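Local coordinates for fatty acid-binding protein 2 (Manduca sexta, PDB 1MDC) that binds a single long-chain fatty acid, such as palmitate, in the interior of its beta-barrel for transport in the cytoplasm, at residues A[6-16]-A[122-132]. Sequence-based numbering, arbitrary orientation.
Sequences KVYSLVKQENF and WDGVARRYYKA. With PLM (palmitic acid), chain C.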
loop_
_atom_site.group_PDB
_atom_site.type_symbol
_atom_site.label_atom_id
_atom_site.label_comp_id
_atom_site.label_asym_id
_atom_site.label_seq_id
_atom_site.Cartn_x
_atom_site.Cartn_y
_atom_site.Cartn_z
ATOM N N LYS A 6 -8.956 -7.877 10.503
ATOM C CA LYS A 6 -10.032 -7.867 9.527
ATOM C C LYS A 6 -9.428 -7.898 8.126
ATOM O O LYS A 6 -8.341 -7.359 7.908
ATOM C CB LYS A 6 -10.816 -6.527 9.528
ATOM C CG LYS A 6 -11.773 -6.301 10.673
ATOM C CD LYS A 6 -12.515 -4.961 10.678
ATOM C CE LYS A 6 -13.550 -4.996 11.758
ATOM N NZ LYS A 6 -13.023 -5.759 12.878
ATOM N N VAL A 7 -10.129 -8.505 7.174
ATOM C CA VAL A 7 -9.606 -8.529 5.821
ATOM C C VAL A 7 -10.320 -7.404 5.055
ATOM O O VAL A 7 -11.543 -7.370 5.017
ATOM C CB VAL A 7 -9.841 -9.923 5.135
ATOM C CG1 VAL A 7 -9.500 -9.860 3.629
ATOM C CG2 VAL A 7 -8.969 -10.937 5.805
ATOM N N TYR A 8 -9.569 -6.477 4.462
ATOM C CA TYR A 8 -10.151 -5.389 3.698
ATOM C C TYR A 8 -9.932 -5.697 2.219
ATOM O O TYR A 8 -8.838 -6.070 1.818
ATOM C CB TYR A 8 -9.466 -4.075 4.027
ATOM C CG TYR A 8 -9.862 -3.547 5.422
ATOM C CD1 TYR A 8 -9.179 -3.995 6.568
ATOM C CD2 TYR A 8 -10.874 -2.612 5.570
ATOM C CE1 TYR A 8 -9.515 -3.524 7.838
ATOM C CE2 TYR A 8 -11.232 -2.123 6.843
ATOM C CZ TYR A 8 -10.545 -2.580 7.959
ATOM O OH TYR A 8 -10.899 -2.106 9.197
ATOM N N SER A 9 -10.985 -5.554 1.434
ATOM C CA SER A 9 -10.951 -5.820 0.003
ATOM C C SER A 9 -11.202 -4.537 -0.774
ATOM O O SER A 9 -12.054 -3.724 -0.417
ATOM C CB SER A 9 -12.121 -6.716 -0.433
ATOM O OG SER A 9 -12.045 -7.899 0.278
ATOM N N LEU A 10 -10.478 -4.363 -1.870
ATOM C CA LEU A 10 -10.659 -3.172 -2.683
ATOM C C LEU A 10 -12.043 -3.041 -3.299
ATOM O O LEU A 10 -12.539 -3.974 -3.938
ATOM C CB LEU A 10 -9.632 -3.201 -3.845
ATOM C CG LEU A 10 -9.727 -1.940 -4.711
ATOM C CD1 LEU A 10 -8.897 -0.806 -4.027
ATOM C CD2 LEU A 10 -9.050 -2.293 -5.997
ATOM N N VAL A 11 -12.655 -1.871 -3.119
ATOM C CA VAL A 11 -13.967 -1.633 -3.676
ATOM C C VAL A 11 -13.956 -0.605 -4.799
ATOM O O VAL A 11 -14.789 -0.659 -5.672
ATOM C CB VAL A 11 -15.097 -1.438 -2.691
ATOM C CG1 VAL A 11 -15.127 -2.668 -1.827
ATOM C CG2 VAL A 11 -14.853 -0.275 -1.827
ATOM N N LYS A 12 -13.019 0.328 -4.794
ATOM C CA LYS A 12 -12.967 1.355 -5.841
ATOM C C LYS A 12 -11.659 2.120 -5.739
ATOM O O LYS A 12 -11.009 2.100 -4.694
ATOM C CB LYS A 12 -14.122 2.312 -5.520
ATOM C CG LYS A 12 -14.131 3.703 -6.103
ATOM C CD LYS A 12 -15.284 4.535 -5.547
ATOM C CE LYS A 12 -14.818 5.940 -5.220
ATOM N NZ LYS A 12 -15.905 6.872 -4.878
ATOM N N GLN A 13 -11.254 2.796 -6.802
ATOM C CA GLN A 13 -10.014 3.557 -6.738
ATOM C C GLN A 13 -10.126 4.699 -7.745
ATOM O O GLN A 13 -10.895 4.550 -8.711
ATOM C CB GLN A 13 -8.761 2.688 -7.021
ATOM C CG GLN A 13 -8.861 1.936 -8.320
ATOM C CD GLN A 13 -7.805 0.874 -8.363
ATOM O OE1 GLN A 13 -7.101 0.668 -7.396
ATOM N NE2 GLN A 13 -7.675 0.200 -9.495
ATOM N N GLU A 14 -9.387 5.802 -7.515
ATOM C CA GLU A 14 -9.412 6.957 -8.384
ATOM C C GLU A 14 -8.008 7.442 -8.646
ATOM O O GLU A 14 -7.214 7.457 -7.718
ATOM C CB GLU A 14 -10.143 8.113 -7.625
ATOM C CG GLU A 14 -11.522 7.690 -7.233
ATOM C CD GLU A 14 -12.237 8.700 -6.412
ATOM O OE1 GLU A 14 -11.687 8.944 -5.257
ATOM O OE2 GLU A 14 -13.222 9.223 -6.797
ATOM N N ASN A 15 -7.716 7.840 -9.897
ATOM C CA ASN A 15 -6.403 8.357 -10.284
ATOM C C ASN A 15 -5.249 7.406 -10.053
ATOM O O ASN A 15 -4.099 7.838 -10.003
ATOM C CB ASN A 15 -6.112 9.737 -9.603
ATOM C CG ASN A 15 -7.127 10.794 -10.014
ATOM O OD1 ASN A 15 -7.772 10.688 -11.071
ATOM N ND2 ASN A 15 -7.294 11.809 -9.185
ATOM N N PHE A 16 -5.544 6.115 -9.917
ATOM C CA PHE A 16 -4.479 5.160 -9.690
ATOM C C PHE A 16 -3.604 4.995 -10.931
ATOM O O PHE A 16 -2.402 4.854 -10.859
ATOM C CB PHE A 16 -5.015 3.848 -9.097
ATOM C CG PHE A 16 -3.993 2.838 -8.571
ATOM C CD1 PHE A 16 -3.007 3.218 -7.676
ATOM C CD2 PHE A 16 -4.075 1.496 -8.977
ATOM C CE1 PHE A 16 -2.097 2.270 -7.175
ATOM C CE2 PHE A 16 -3.164 0.544 -8.506
ATOM C CZ PHE A 16 -2.181 0.949 -7.606
ATOM N N TRP A 122 4.447 13.688 -9.490
ATOM C CA TRP A 122 3.202 14.167 -10.014
ATOM C C TRP A 122 2.470 14.909 -8.965
ATOM O O TRP A 122 2.681 14.672 -7.816
ATOM C CB TRP A 122 2.409 12.860 -10.081
ATOM C CG TRP A 122 1.114 13.005 -10.740
ATOM C CD1 TRP A 122 0.794 13.858 -11.750
ATOM C CD2 TRP A 122 -0.040 12.267 -10.431
ATOM N NE1 TRP A 122 -0.514 13.675 -12.101
ATOM C CE2 TRP A 122 -1.042 12.693 -11.302
ATOM C CE3 TRP A 122 -0.300 11.304 -9.505
ATOM C CZ2 TRP A 122 -2.302 12.177 -11.260
ATOM C CZ3 TRP A 122 -1.561 10.790 -9.481
ATOM C CH2 TRP A 122 -2.535 11.226 -10.353
ATOM N N ASP A 123 1.587 15.788 -9.339
ATOM C CA ASP A 123 0.851 16.552 -8.353
ATOM C C ASP A 123 -0.526 16.055 -8.035
ATOM O O ASP A 123 -1.202 16.644 -7.209
ATOM C CB ASP A 123 0.467 17.854 -9.046
ATOM C CG ASP A 123 1.578 18.811 -8.973
ATOM O OD1 ASP A 123 2.298 18.823 -7.999
ATOM O OD2 ASP A 123 1.704 19.585 -10.036
ATOM N N GLY A 124 -0.960 15.007 -8.695
ATOM C CA GLY A 124 -2.292 14.499 -8.452
ATOM C C GLY A 124 -2.318 13.744 -7.135
ATOM O O GLY A 124 -1.288 13.583 -6.507
ATOM N N VAL A 125 -3.507 13.306 -6.745
ATOM C CA VAL A 125 -3.762 12.542 -5.523
ATOM C C VAL A 125 -4.513 11.305 -6.005
ATOM O O VAL A 125 -5.458 11.444 -6.789
ATOM C CB VAL A 125 -4.773 13.283 -4.595
ATOM C CG1 VAL A 125 -5.020 12.347 -3.358
ATOM C CG2 VAL A 125 -4.113 14.574 -4.109
ATOM N N ALA A 126 -4.111 10.101 -5.575
ATOM C CA ALA A 126 -4.801 8.865 -5.987
ATOM C C ALA A 126 -5.459 8.317 -4.731
ATOM O O ALA A 126 -4.919 8.561 -3.648
ATOM C CB ALA A 126 -3.868 7.750 -6.576
ATOM N N ARG A 127 -6.589 7.608 -4.873
ATOM C CA ARG A 127 -7.282 7.056 -3.731
ATOM C C ARG A 127 -7.670 5.632 -3.981
ATOM O O ARG A 127 -8.029 5.289 -5.100
ATOM C CB ARG A 127 -8.601 7.793 -3.543
ATOM C CG ARG A 127 -8.422 9.049 -2.740
ATOM C CD ARG A 127 -8.674 8.767 -1.278
ATOM N NE ARG A 127 -8.530 9.883 -0.379
ATOM C CZ ARG A 127 -9.525 10.722 -0.123
ATOM N NH1 ARG A 127 -10.684 10.574 -0.731
ATOM N NH2 ARG A 127 -9.337 11.738 0.748
ATOM N N ARG A 128 -7.592 4.813 -2.932
ATOM C CA ARG A 128 -7.982 3.413 -3.005
ATOM C C ARG A 128 -8.900 3.228 -1.805
ATOM O O ARG A 128 -8.524 3.562 -0.695
ATOM C CB ARG A 128 -6.892 2.360 -3.062
ATOM C CG ARG A 128 -5.867 2.676 -4.192
ATOM C CD ARG A 128 -4.863 1.539 -4.263
ATOM N NE ARG A 128 -5.224 0.504 -5.242
ATOM C CZ ARG A 128 -4.499 -0.611 -5.326
ATOM N NH1 ARG A 128 -3.452 -0.827 -4.518
ATOM N NH2 ARG A 128 -4.823 -1.492 -6.210
ATOM N N TYR A 129 -10.104 2.749 -2.056
ATOM C CA TYR A 129 -11.133 2.524 -1.054
ATOM C C TYR A 129 -11.335 1.011 -0.861
ATOM O O TYR A 129 -11.600 0.253 -1.811
ATOM C CB TYR A 129 -12.474 3.175 -1.495
ATOM C CG TYR A 129 -12.320 4.639 -1.795
ATOM C CD1 TYR A 129 -12.467 5.615 -0.804
ATOM C CD2 TYR A 129 -12.030 5.051 -3.095
ATOM C CE1 TYR A 129 -12.320 6.957 -1.078
ATOM C CE2 TYR A 129 -11.884 6.409 -3.393
ATOM C CZ TYR A 129 -12.033 7.354 -2.412
ATOM O OH TYR A 129 -11.884 8.677 -2.712
ATOM N N TYR A 130 -11.210 0.571 0.393
ATOM C CA TYR A 130 -11.377 -0.835 0.704
ATOM C C TYR A 130 -12.448 -0.986 1.775
ATOM O O TYR A 130 -12.704 -0.067 2.538
ATOM C CB TYR A 130 -10.035 -1.295 1.305
ATOM C CG TYR A 130 -8.762 -1.399 0.460
ATOM C CD1 TYR A 130 -8.072 -0.264 0.075
ATOM C CD2 TYR A 130 -8.268 -2.664 0.120
ATOM C CE1 TYR A 130 -6.892 -0.392 -0.689
ATOM C CE2 TYR A 130 -7.096 -2.806 -0.619
ATOM C CZ TYR A 130 -6.425 -1.647 -1.018
ATOM O OH TYR A 130 -5.272 -1.771 -1.713
ATOM N N LYS A 131 -13.057 -2.147 1.808
ATOM C CA LYS A 131 -14.093 -2.438 2.754
ATOM C C LYS A 131 -13.917 -3.847 3.362
ATOM O O LYS A 131 -13.569 -4.804 2.682
ATOM C CB LYS A 131 -15.333 -2.323 1.869
ATOM C CG LYS A 131 -16.634 -2.226 2.580
ATOM C CD LYS A 131 -17.085 -0.809 2.757
ATOM C CE LYS A 131 -18.178 -0.405 1.799
ATOM N NZ LYS A 131 -18.334 1.056 1.712
ATOM N N ALA A 132 -14.168 -3.968 4.668
ATOM C CA ALA A 132 -14.084 -5.223 5.396
ATOM C C ALA A 132 -15.532 -5.643 5.539
ATOM O O ALA A 132 -16.444 -4.870 5.282
ATOM C CB ALA A 132 -13.425 -5.045 6.749
ATOM O OXT ALA A 132 -15.841 -6.761 5.875
HETATM C C1 PLM C . -2.471 0.114 -0.907
HETATM O O1 PLM C . -2.712 -0.068 0.299
HETATM O O2 PLM C . -3.341 0.037 -1.789
HETATM C C2 PLM C . -1.029 0.379 -1.394
HETATM C C3 PLM C . -0.849 0.649 -2.906
HETATM C C4 PLM C . -0.369 -0.626 -3.657
HETATM C C5 PLM C . 1.138 -0.595 -3.985
HETATM C C6 PLM C . 1.396 -0.389 -5.487
HETATM C C7 PLM C . 2.828 0.101 -5.656
HETATM C C8 PLM C . 3.380 0.050 -7.072
HETATM C C9 PLM C . 4.022 1.422 -7.285
HETATM C CA PLM C . 5.553 1.420 -7.409
HETATM C CB PLM C . 6.162 2.371 -6.367
HETATM C CC PLM C . 7.594 2.843 -6.734
HETATM C CD PLM C . 8.214 3.744 -5.617
HETATM C CE PLM C . 8.511 5.163 -6.092
HETATM C CF PLM C . 7.195 5.826 -6.498
HETATM C CG PLM C . 7.344 7.295 -6.973
HETATM O O HOH W 1 -6.215 -2.528 -8.678
#
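Arg128 and Gln13 sit across from each other on the cavity face of two antiparallel strands, 8-14 and 122-131, and run side by side. Arg128 NE donates a hydrogen bond to Gln13 OE1 at 2.9 Å, in the guanidinium plane and almost end-on to the C=O; NH2 adds a weak second bond to the same oxygen. A water accepts from Gln13 NE2 and, weakly, from Arg128 NH2. Arg128 NH1 turns to the ligand and donates to palmitate O2 at 2.9 Å, though the bond is bent (136°), while Tyr130 OH donates to O2 at 2.6 Å and Gln40 NE2 also bonds the fatty acid. A turn at chi3 (94°) of Arg128 lays its guanidinium flat over the Phe16 ring, planes 15° apart, so stacking and the Gln13 bond together fix its rotation. Leu10 CD1 covers one face of the Tyr130 ring.

On the outer face, Tyr129 OH donates to Glu14 OE1 (2.6 Å) on the syn side but tilted out of the carboxylate plane, and accepts from Arg127 NH1; Arg127 NE goes to Thr116. Lys12 folds its CE against the same ring.

Between the backbones, Ser9 and Lys131 exchange two bonds, as do Glu14 and Arg127. Tyr129 O takes a short, nearly straight bond from Val11 N (2.7 Å) and a weak one from Lys12 N, and Tyr129 N returns one to Lys12 O: a classic beta bulge. Past the last pair, Asn15 ND2 bonds Val125 O at 3.0 Å. Joining the first and last strands this way is typical of the fatty-acid-binding protein barrel, with the Arg-Tyr carboxylate site on its inner wall.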